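Local atomic coordinates of mandelate racemase/muconate lactonizing enzyme (Roseovarius nubinhibens, PDB entry 2QDD), a protein that is of unknown specific function but, as a magnesium-binding member of the mandelate racemase/muconate lactonizing enzyme family, probably acts on a carboxylate substrate. Residues A[241-246]-A[263-268]. Residues are numbered along the deposited sequence; the frame is centred on the assembly and turned at random.
Sequences MLDECL and GVKIKP
Asp243 and Lys267 form the one salt bridge between the two segments: NZ of Lys267 lies 3.1 Å from Asp243 OD2, on the syn lone pair of that oxygen, and the lysine chain crosses the carboxylate at about a right angle. Asp243 CG stands anti to the backbone N (chi1 -175°), which places the carboxylate alongside the Lys265 chain and at the tip of Lys267. Lys265 runs extended and obliquely past it, CB 3.4 Å from Asp243 OD1. Its NZ stays 4.5 Å from Asp243 OD2, and one water joins that oxygen to the NZ of both lysines. A second water bridges Asp243 OD1 and Lys267 NZ. Beyond the segments, Arg270 forms a salt bridge with OD1, and Lys267 NZ a hydrogen bond with Tyr59. The charges of Lys267, Arg270 and, at longer range, Lys265 would favour an ionised Asp243 despite nearby Glu220.

Behind this cluster the parallel strands are joined by Leu242, whose N donates to Gly263 O at 3.0 Å and whose O accepts from Lys265 N at 2.8 Å, the latter nearly along the C=O axis. On the Leu242 face, Leu246 CD1 meets Val264 CG1 at 3.7 Å, brought back by the type I turn Asp243–Leu246. On the other face the bent Met241 chain lays SD 3.5 Å from Val264 C, with CE over side-chain-less Gly263.

Strands 240-242 and 263-266 with helix 249-258 make one beta-alpha-beta unit of the enolase-superfamily barrel. Strand 240-242 leads into the magnesium-binding residues Asp243 and Glu244, with no metal bound to this chain; Asp196 and Glu220, the salt-bridge partner of Lys265, complete the set. Lys267, just after the sixth barrel strand, lies where muconate lactonizing enzyme relatives carry an acid/base lysine, a role only inferred here.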
loop_
_atom_site.group_PDB
_atom_site.type_symbol
_atom_site.label_atom_id
_atom_site.label_comp_id
_atom_site.label_asym_id
_atom_site.label_seq_id
_atom_site.Cartn_x
_atom_site.Cartn_y
_atom_site.Cartn_z
ATOM N N MET A 241 -11.323 -9.560 18.878
ATOM C CA MET A 241 -11.236 -8.647 20.013
ATOM C C MET A 241 -9.782 -8.602 20.482
ATOM O O MET A 241 -9.194 -9.641 20.789
ATOM C CB MET A 241 -12.149 -9.157 21.136
ATOM C CG MET A 241 -12.000 -8.485 22.501
ATOM S SD MET A 241 -13.063 -7.070 22.798
ATOM C CE MET A 241 -14.634 -7.547 22.061
ATOM N N LEU A 242 -9.199 -7.408 20.519
ATOM C CA LEU A 242 -7.843 -7.246 21.047
ATOM C C LEU A 242 -7.855 -6.756 22.486
ATOM O O LEU A 242 -8.835 -6.162 22.926
ATOM C CB LEU A 242 -7.028 -6.296 20.176
ATOM C CG LEU A 242 -6.758 -6.744 18.740
ATOM C CD1 LEU A 242 -5.941 -5.685 18.048
ATOM C CD2 LEU A 242 -6.055 -8.090 18.677
ATOM N N ASP A 243 -6.763 -7.015 23.209
ATOM C CA ASP A 243 -6.683 -6.760 24.651
ATOM C C ASP A 243 -5.236 -6.489 25.073
ATOM O O ASP A 243 -4.816 -5.337 25.148
ATOM C CB ASP A 243 -7.305 -7.932 25.439
ATOM C CG ASP A 243 -7.362 -7.685 26.959
ATOM O OD1 ASP A 243 -7.164 -6.538 27.420
ATOM O OD2 ASP A 243 -7.619 -8.658 27.700
ATOM N N GLU A 244 -4.473 -7.549 25.325
ATOM C CA GLU A 244 -3.203 -7.442 26.052
ATOM C C GLU A 244 -2.065 -6.771 25.280
ATOM O O GLU A 244 -1.116 -6.285 25.891
ATOM C CB GLU A 244 -2.758 -8.814 26.563
ATOM C CG GLU A 244 -3.653 -9.387 27.665
ATOM C CD GLU A 244 -4.755 -10.294 27.128
ATOM O OE1 GLU A 244 -4.967 -10.319 25.899
ATOM O OE2 GLU A 244 -5.412 -10.985 27.936
ATOM N N CYS A 245 -2.159 -6.742 23.948
ATOM C CA CYS A 245 -1.128 -6.116 23.115
ATOM C C CYS A 245 -1.235 -4.593 23.047
ATOM O O CYS A 245 -0.373 -3.934 22.466
ATOM C CB CYS A 245 -1.090 -6.727 21.705
ATOM S SG CYS A 245 -2.631 -6.605 20.749
ATOM N N LEU A 246 -2.286 -4.039 23.645
ATOM C CA LEU A 246 -2.598 -2.621 23.510
ATOM C C LEU A 246 -2.188 -1.823 24.749
ATOM O O LEU A 246 -2.962 -1.670 25.689
ATOM C CB LEU A 246 -4.091 -2.435 23.238
ATOM C CG LEU A 246 -4.725 -3.134 22.039
ATOM C CD1 LEU A 246 -6.207 -3.252 22.298
ATOM C CD2 LEU A 246 -4.456 -2.374 20.748
ATOM N N GLY A 263 -13.196 -4.957 17.836
ATOM C CA GLY A 263 -13.405 -4.631 19.232
ATOM C C GLY A 263 -12.109 -4.636 20.007
ATOM O O GLY A 263 -11.151 -5.327 19.630
ATOM N N VAL A 264 -12.079 -3.853 21.084
ATOM C CA VAL A 264 -11.002 -3.908 22.079
ATOM C C VAL A 264 -11.543 -4.045 23.513
ATOM O O VAL A 264 -12.658 -3.620 23.803
ATOM C CB VAL A 264 -10.016 -2.694 21.987
ATOM C CG1 VAL A 264 -9.448 -2.536 20.570
ATOM C CG2 VAL A 264 -10.675 -1.390 22.456
ATOM N N LYS A 265 -10.750 -4.657 24.392
ATOM C CA LYS A 265 -10.904 -4.489 25.838
ATOM C C LYS A 265 -10.120 -3.280 26.306
ATOM O O LYS A 265 -8.987 -3.062 25.871
ATOM C CB LYS A 265 -10.400 -5.720 26.593
ATOM C CG LYS A 265 -11.254 -6.952 26.418
ATOM C CD LYS A 265 -11.004 -7.936 27.536
ATOM C CE LYS A 265 -12.163 -8.894 27.689
ATOM N NZ LYS A 265 -11.801 -10.093 28.494
ATOM N N ILE A 266 -10.725 -2.490 27.189
ATOM C CA ILE A 266 -10.015 -1.392 27.842
ATOM C C ILE A 266 -9.869 -1.662 29.338
ATOM O O ILE A 266 -10.857 -1.919 30.037
ATOM C CB ILE A 266 -10.696 -0.020 27.617
ATOM C CG1 ILE A 266 -11.085 0.155 26.146
ATOM C CG2 ILE A 266 -9.770 1.117 28.061
ATOM C CD1 ILE A 266 -12.126 1.198 25.939
ATOM N N LYS A 267 -8.624 -1.623 29.810
ATOM C CA LYS A 267 -8.304 -1.899 31.202
ATOM C C LYS A 267 -7.362 -0.825 31.722
ATOM O O LYS A 267 -6.229 -0.738 31.256
ATOM C CB LYS A 267 -7.666 -3.287 31.345
ATOM C CG LYS A 267 -8.582 -4.427 30.940
ATOM C CD LYS A 267 -7.989 -5.757 31.269
ATOM C CE LYS A 267 -8.668 -6.831 30.454
ATOM N NZ LYS A 267 -8.042 -8.153 30.719
ATOM N N PRO A 268 -7.829 -0.002 32.681
ATOM C CA PRO A 268 -7.080 1.137 33.226
ATOM C C PRO A 268 -5.652 0.813 33.691
ATOM O O PRO A 268 -4.741 1.598 33.433
ATOM C CB PRO A 268 -7.939 1.588 34.412
ATOM C CG PRO A 268 -9.310 1.174 34.055
ATOM C CD PRO A 268 -9.163 -0.118 33.305
HETATM O O HOH W 1 -5.398 -7.083 29.508
HETATM O O HOH W 2 -9.376 -10.136 29.567
#